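Local structure of inner kinetochore subunit cnp3 (Schizosaccharomyces pombe, 6O2D) at residues 88-101 and 124-138. The protein helps build the inner kinetochore on centromeric DNA, serving through the constitutive centromere-associated network as a platform for outer kinetochore assembly during chromosome segregation. Sequence-based numbering, arbitrary orientation.
Sequences IMSFCILQGKIEVT and SIKNIGKEAVRLYYT
The Phe-91 ring meets Tyr-137 CB through CE1 at 3.7 Å and Leu-135 CD1 through CD1, both obliquely, while the ring of Phe-115 lies against it with planes about 20° apart. On the other face of the same sheet, Cys-92 CB sits at the edge of the Tyr-136 ring, near its plane. Two antiparallel ladders, 88-95 with 133-138 and 98-101 with 124-127, belong to the two sheets of the cupin beta-barrel, the C-terminal domain of this CENP-C homolog. In the first, Cys-92 and Tyr-136 exchange two backbone hydrogen bonds; a beta bulge between Ile-93 and Gln-95 then shifts the register by one.

The inward face closes on aliphatic branches. Ile-93 CG1 lies 3.6 Å from Leu-135 CD2, the two side chains side by side. Ile-98, on strand 98-101, bridges to the other sheet: its CG2 meets Val-133 CG1 there at 3.5 Å, roughly at right angles, and its CD1 touches Ile-125 CG2 on its own sheet. With CG1 between the backbone N and the carbonyl carbon (chi1 64°), CG2 of Ile-98 is left to face Val-133 and CD1 to reach Ile-125.

The opposite face, bearing Ser-90, Cys-92 and Tyr-136, packs on the second subunit of the dimer, where Tyr-136 OH and Ser-90 OG of that subunit share a hydrogen bond.

Where the ladders part, Gln-95 extends its amide so that NE2 donates to Ala-132 O at 2.9 Å, with that oxygen 19° out of the amide plane. Ile-128 N donates to Lys-97 O. Beside it, Asn-127 forms an Asx turn, its OD1 accepting a nearly straight bond from Gly-129 N at 3.0 Å.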
loop_
_atom_site.group_PDB
_atom_site.type_symbol
_atom_site.label_atom_id
_atom_site.label_comp_id
_atom_site.label_asym_id
_atom_site.label_seq_id
_atom_site.Cartn_x
_atom_site.Cartn_y
_atom_site.Cartn_z
ATOM N N ILE B 88 -5.119 9.717 -0.461
ATOM C CA ILE B 88 -4.351 9.253 -1.610
ATOM C C ILE B 88 -4.621 7.759 -1.757
ATOM O O ILE B 88 -4.486 7.000 -0.792
ATOM C CB ILE B 88 -2.851 9.549 -1.452
ATOM C CG1 ILE B 88 -2.049 8.863 -2.563
ATOM C CG2 ILE B 88 -2.346 9.120 -0.089
ATOM C CD1 ILE B 88 -0.742 9.563 -2.900
HETATM N N MSE B 89 -5.069 7.350 -2.942
HETATM C CA MSE B 89 -5.336 5.950 -3.239
HETATM C C MSE B 89 -4.120 5.307 -3.862
HETATM O O MSE B 89 -3.401 5.951 -4.624
HETATM C CB MSE B 89 -6.520 5.785 -4.199
HETATM C CG MSE B 89 -7.638 6.786 -4.040
HETATM SE SE MSE B 89 -8.929 6.191 -2.724
HETATM C CE MSE B 89 -9.550 4.541 -3.558
ATOM N N SER B 90 -3.910 4.031 -3.540
ATOM C CA SER B 90 -2.927 3.192 -4.206
ATOM C C SER B 90 -3.595 1.898 -4.643
ATOM O O SER B 90 -4.474 1.377 -3.950
ATOM C CB SER B 90 -1.744 2.871 -3.286
ATOM O OG SER B 90 -0.556 2.680 -4.025
ATOM N N PHE B 91 -3.210 1.409 -5.817
ATOM C CA PHE B 91 -3.727 0.151 -6.336
ATOM C C PHE B 91 -2.568 -0.639 -6.913
ATOM O O PHE B 91 -1.750 -0.079 -7.649
ATOM C CB PHE B 91 -4.800 0.375 -7.400
ATOM C CG PHE B 91 -6.054 0.987 -6.862
ATOM C CD1 PHE B 91 -7.008 0.204 -6.238
ATOM C CD2 PHE B 91 -6.276 2.347 -6.970
ATOM C CE1 PHE B 91 -8.165 0.767 -5.739
ATOM C CE2 PHE B 91 -7.426 2.907 -6.472
ATOM C CZ PHE B 91 -8.372 2.114 -5.856
ATOM N N CYS B 92 -2.493 -1.927 -6.576
ATOM C CA CYS B 92 -1.567 -2.851 -7.217
ATOM C C CYS B 92 -2.367 -3.979 -7.848
ATOM O O CYS B 92 -3.160 -4.644 -7.168
ATOM C CB CYS B 92 -0.543 -3.404 -6.223
ATOM S SG CYS B 92 0.660 -4.526 -7.013
ATOM N N ILE B 93 -2.138 -4.209 -9.135
ATOM C CA ILE B 93 -2.949 -5.126 -9.924
ATOM C C ILE B 93 -2.284 -6.489 -9.869
ATOM O O ILE B 93 -1.207 -6.686 -10.436
ATOM C CB ILE B 93 -3.108 -4.641 -11.367
ATOM C CG1 ILE B 93 -3.463 -3.157 -11.360
ATOM C CG2 ILE B 93 -4.146 -5.484 -12.119
ATOM C CD1 ILE B 93 -3.237 -2.485 -12.652
ATOM N N LEU B 94 -2.952 -7.440 -9.222
ATOM C CA LEU B 94 -2.405 -8.777 -9.073
ATOM C C LEU B 94 -2.777 -9.693 -10.224
ATOM O O LEU B 94 -2.012 -10.611 -10.531
ATOM C CB LEU B 94 -2.878 -9.389 -7.754
ATOM C CG LEU B 94 -2.540 -8.609 -6.480
ATOM C CD1 LEU B 94 -2.770 -9.485 -5.274
ATOM C CD2 LEU B 94 -1.106 -8.090 -6.499
ATOM N N GLN B 95 -3.923 -9.467 -10.868
ATOM C CA GLN B 95 -4.360 -10.328 -11.961
ATOM C C GLN B 95 -5.440 -9.618 -12.768
ATOM O O GLN B 95 -6.207 -8.813 -12.233
ATOM C CB GLN B 95 -4.865 -11.684 -11.445
ATOM C CG GLN B 95 -6.372 -11.823 -11.332
ATOM C CD GLN B 95 -6.805 -13.266 -11.137
ATOM O OE1 GLN B 95 -5.973 -14.163 -10.975
ATOM N NE2 GLN B 95 -8.113 -13.497 -11.149
ATOM N N GLY B 96 -5.484 -9.920 -14.061
ATOM C CA GLY B 96 -6.545 -9.429 -14.916
ATOM C C GLY B 96 -6.095 -8.279 -15.791
ATOM O O GLY B 96 -4.910 -7.943 -15.887
ATOM N N LYS B 97 -7.083 -7.652 -16.432
ATOM C CA LYS B 97 -6.842 -6.498 -17.287
ATOM C C LYS B 97 -7.855 -5.413 -16.957
ATOM O O LYS B 97 -9.059 -5.686 -16.900
ATOM C CB LYS B 97 -6.967 -6.872 -18.772
ATOM C CG LYS B 97 -6.685 -8.342 -19.094
ATOM C CD LYS B 97 -6.726 -8.612 -20.597
ATOM C CE LYS B 97 -7.141 -10.044 -20.913
ATOM N NZ LYS B 97 -8.610 -10.244 -21.010
ATOM N N ILE B 98 -7.369 -4.182 -16.760
ATOM C CA ILE B 98 -8.222 -3.043 -16.437
ATOM C C ILE B 98 -7.799 -1.849 -17.277
ATOM O O ILE B 98 -6.623 -1.695 -17.617
ATOM C CB ILE B 98 -8.182 -2.640 -14.949
ATOM C CG1 ILE B 98 -6.786 -2.161 -14.548
ATOM C CG2 ILE B 98 -8.640 -3.771 -14.064
ATOM C CD1 ILE B 98 -6.706 -1.689 -13.105
ATOM N N GLU B 99 -8.769 -0.980 -17.568
ATOM C CA GLU B 99 -8.541 0.341 -18.137
ATOM C C GLU B 99 -9.016 1.362 -17.118
ATOM O O GLU B 99 -10.170 1.317 -16.670
ATOM C CB GLU B 99 -9.283 0.518 -19.456
ATOM C CG GLU B 99 -9.086 1.867 -20.126
ATOM C CD GLU B 99 -10.396 2.456 -20.627
ATOM O OE1 GLU B 99 -10.364 3.430 -21.407
ATOM O OE2 GLU B 99 -11.466 1.953 -20.235
ATOM N N VAL B 100 -8.125 2.271 -16.749
ATOM C CA VAL B 100 -8.389 3.200 -15.665
ATOM C C VAL B 100 -8.194 4.641 -16.131
ATOM O O VAL B 100 -7.275 4.939 -16.902
ATOM C CB VAL B 100 -7.519 2.847 -14.439
ATOM C CG1 VAL B 100 -6.104 2.597 -14.872
ATOM C CG2 VAL B 100 -7.581 3.948 -13.401
ATOM N N THR B 101 -9.116 5.510 -15.700
ATOM C CA THR B 101 -9.064 6.968 -15.826
ATOM C C THR B 101 -8.716 7.654 -14.521
ATOM O O THR B 101 -9.396 7.464 -13.500
ATOM C CB THR B 101 -10.355 7.580 -16.384
ATOM O OG1 THR B 101 -10.996 6.733 -17.356
ATOM C CG2 THR B 101 -10.270 9.147 -16.624
ATOM N N SER B 124 -11.723 6.208 -12.147
ATOM C CA SER B 124 -12.661 5.154 -12.508
ATOM C C SER B 124 -11.862 3.962 -13.018
ATOM O O SER B 124 -10.727 4.111 -13.473
ATOM C CB SER B 124 -13.664 5.636 -13.568
ATOM O OG SER B 124 -13.048 5.718 -14.844
ATOM N N ILE B 125 -12.442 2.766 -12.906
ATOM C CA ILE B 125 -11.781 1.533 -13.341
ATOM C C ILE B 125 -12.797 0.634 -14.033
ATOM O O ILE B 125 -13.935 0.490 -13.574
ATOM C CB ILE B 125 -11.107 0.758 -12.191
ATOM C CG1 ILE B 125 -10.577 1.691 -11.101
ATOM C CG2 ILE B 125 -9.948 -0.069 -12.751
ATOM C CD1 ILE B 125 -10.014 0.956 -9.909
ATOM N N LYS B 126 -12.372 -0.005 -15.117
ATOM C CA LYS B 126 -13.209 -0.933 -15.872
ATOM C C LYS B 126 -12.436 -2.215 -16.155
ATOM O O LYS B 126 -11.244 -2.164 -16.469
ATOM C CB LYS B 126 -13.671 -0.302 -17.195
ATOM C CG LYS B 126 -15.166 -0.090 -17.305
ATOM C CD LYS B 126 -15.466 1.209 -18.023
ATOM C CE LYS B 126 -16.962 1.434 -18.179
ATOM N NZ LYS B 126 -17.309 2.831 -18.518
ATOM N N ASN B 127 -13.090 -3.362 -15.985
ATOM C CA ASN B 127 -12.494 -4.643 -16.357
ATOM C C ASN B 127 -12.641 -4.865 -17.863
ATOM O O ASN B 127 -13.760 -5.028 -18.368
ATOM C CB ASN B 127 -13.146 -5.781 -15.570
ATOM C CG ASN B 127 -12.330 -7.071 -15.608
ATOM O OD1 ASN B 127 -11.549 -7.300 -16.536
ATOM N ND2 ASN B 127 -12.498 -7.908 -14.590
ATOM N N ILE B 128 -11.510 -4.918 -18.567
ATOM C CA ILE B 128 -11.485 -5.079 -20.016
ATOM C C ILE B 128 -11.033 -6.484 -20.404
ATOM O O ILE B 128 -10.756 -6.754 -21.572
ATOM C CB ILE B 128 -10.609 -4.011 -20.690
ATOM C CG1 ILE B 128 -9.138 -4.226 -20.319
ATOM C CG2 ILE B 128 -11.082 -2.624 -20.283
ATOM C CD1 ILE B 128 -8.167 -3.336 -21.054
ATOM N N GLY B 129 -10.989 -7.402 -19.443
ATOM C CA GLY B 129 -10.600 -8.768 -19.712
ATOM C C GLY B 129 -11.723 -9.684 -19.253
ATOM O O GLY B 129 -12.715 -9.226 -18.677
ATOM N N LYS B 130 -11.556 -10.983 -19.541
ATOM C CA LYS B 130 -12.582 -11.945 -19.154
ATOM C C LYS B 130 -12.186 -12.789 -17.955
ATOM O O LYS B 130 -13.011 -13.574 -17.479
ATOM C CB LYS B 130 -13.015 -12.824 -20.329
ATOM C CG LYS B 130 -13.680 -11.912 -21.378
ATOM C CD LYS B 130 -15.128 -11.565 -21.037
ATOM C CE LYS B 130 -15.453 -10.132 -21.505
ATOM N NZ LYS B 130 -14.938 -9.654 -22.810
ATOM N N GLU B 131 -10.964 -12.647 -17.446
ATOM C CA GLU B 131 -10.672 -13.104 -16.099
ATOM C C GLU B 131 -11.042 -11.986 -15.138
ATOM O O GLU B 131 -10.934 -10.801 -15.473
ATOM C CB GLU B 131 -9.195 -13.466 -15.955
ATOM C CG GLU B 131 -8.262 -12.452 -16.592
ATOM C CD GLU B 131 -6.802 -12.827 -16.475
ATOM O OE1 GLU B 131 -6.472 -13.681 -15.627
ATOM O OE2 GLU B 131 -5.987 -12.271 -17.245
ATOM N N ALA B 132 -11.463 -12.363 -13.935
ATOM C CA ALA B 132 -11.710 -11.362 -12.903
ATOM C C ALA B 132 -10.412 -10.671 -12.506
ATOM O O ALA B 132 -9.344 -11.285 -12.475
ATOM C CB ALA B 132 -12.373 -11.984 -11.670
ATOM N N VAL B 133 -10.503 -9.384 -12.205
ATOM C CA VAL B 133 -9.343 -8.610 -11.784
ATOM C C VAL B 133 -9.367 -8.564 -10.270
ATOM O O VAL B 133 -10.441 -8.488 -9.664
ATOM C CB VAL B 133 -9.356 -7.189 -12.376
ATOM C CG1 VAL B 133 -8.262 -6.333 -11.722
ATOM C CG2 VAL B 133 -9.204 -7.250 -13.894
ATOM N N ARG B 134 -8.193 -8.622 -9.656
ATOM C CA ARG B 134 -8.075 -8.654 -8.213
ATOM C C ARG B 134 -7.019 -7.591 -7.911
ATOM O O ARG B 134 -5.946 -7.581 -8.539
ATOM C CB ARG B 134 -7.661 -10.051 -7.711
ATOM C CG ARG B 134 -7.058 -10.062 -6.310
ATOM C CD ARG B 134 -6.377 -11.386 -5.889
ATOM N NE ARG B 134 -7.063 -12.651 -6.202
ATOM C CZ ARG B 134 -8.213 -13.057 -5.672
ATOM N NH1 ARG B 134 -8.888 -12.272 -4.843
ATOM N NH2 ARG B 134 -8.719 -14.230 -6.029
ATOM N N LEU B 135 -7.329 -6.665 -6.985
ATOM C CA LEU B 135 -6.415 -5.570 -6.669
ATOM C C LEU B 135 -6.126 -5.500 -5.183
ATOM O O LEU B 135 -7.012 -5.713 -4.357
ATOM C CB LEU B 135 -6.968 -4.215 -7.104
ATOM C CG LEU B 135 -7.566 -3.988 -8.481
ATOM C CD1 LEU B 135 -8.608 -2.860 -8.416
ATOM C CD2 LEU B 135 -6.454 -3.675 -9.459
ATOM N N TYR B 136 -4.895 -5.111 -4.868
ATOM C CA TYR B 136 -4.510 -4.716 -3.521
ATOM C C TYR B 136 -4.550 -3.195 -3.424
ATOM O O TYR B 136 -3.836 -2.510 -4.165
ATOM C CB TYR B 136 -3.111 -5.242 -3.193
ATOM C CG TYR B 136 -2.572 -4.723 -1.889
ATOM C CD1 TYR B 136 -3.154 -5.098 -0.687
ATOM C CD2 TYR B 136 -1.492 -3.856 -1.854
ATOM C CE1 TYR B 136 -2.673 -4.638 0.510
ATOM C CE2 TYR B 136 -1.003 -3.384 -0.648
ATOM C CZ TYR B 136 -1.601 -3.780 0.525
ATOM O OH TYR B 136 -1.136 -3.318 1.730
ATOM N N TYR B 137 -5.376 -2.663 -2.524
ATOM C CA TYR B 137 -5.515 -1.218 -2.398
ATOM C C TYR B 137 -5.022 -0.736 -1.041
ATOM O O TYR B 137 -5.086 -1.454 -0.039
ATOM C CB TYR B 137 -6.973 -0.759 -2.605
ATOM C CG TYR B 137 -7.913 -0.988 -1.429
ATOM C CD1 TYR B 137 -7.995 -0.076 -0.378
ATOM C CD2 TYR B 137 -8.740 -2.104 -1.387
ATOM C CE1 TYR B 137 -8.850 -0.289 0.698
ATOM C CE2 TYR B 137 -9.611 -2.320 -0.322
ATOM C CZ TYR B 137 -9.656 -1.415 0.719
ATOM O OH TYR B 137 -10.517 -1.633 1.776
ATOM N N THR B 138 -4.525 0.497 -1.027
ATOM C CA THR B 138 -4.244 1.220 0.201
ATOM C C THR B 138 -4.764 2.635 0.018
ATOM O O THR B 138 -4.667 3.196 -1.077
ATOM C CB THR B 138 -2.738 1.238 0.538
ATOM O OG1 THR B 138 -2.055 2.125 -0.348
ATOM C CG2 THR B 138 -2.122 -0.160 0.393
#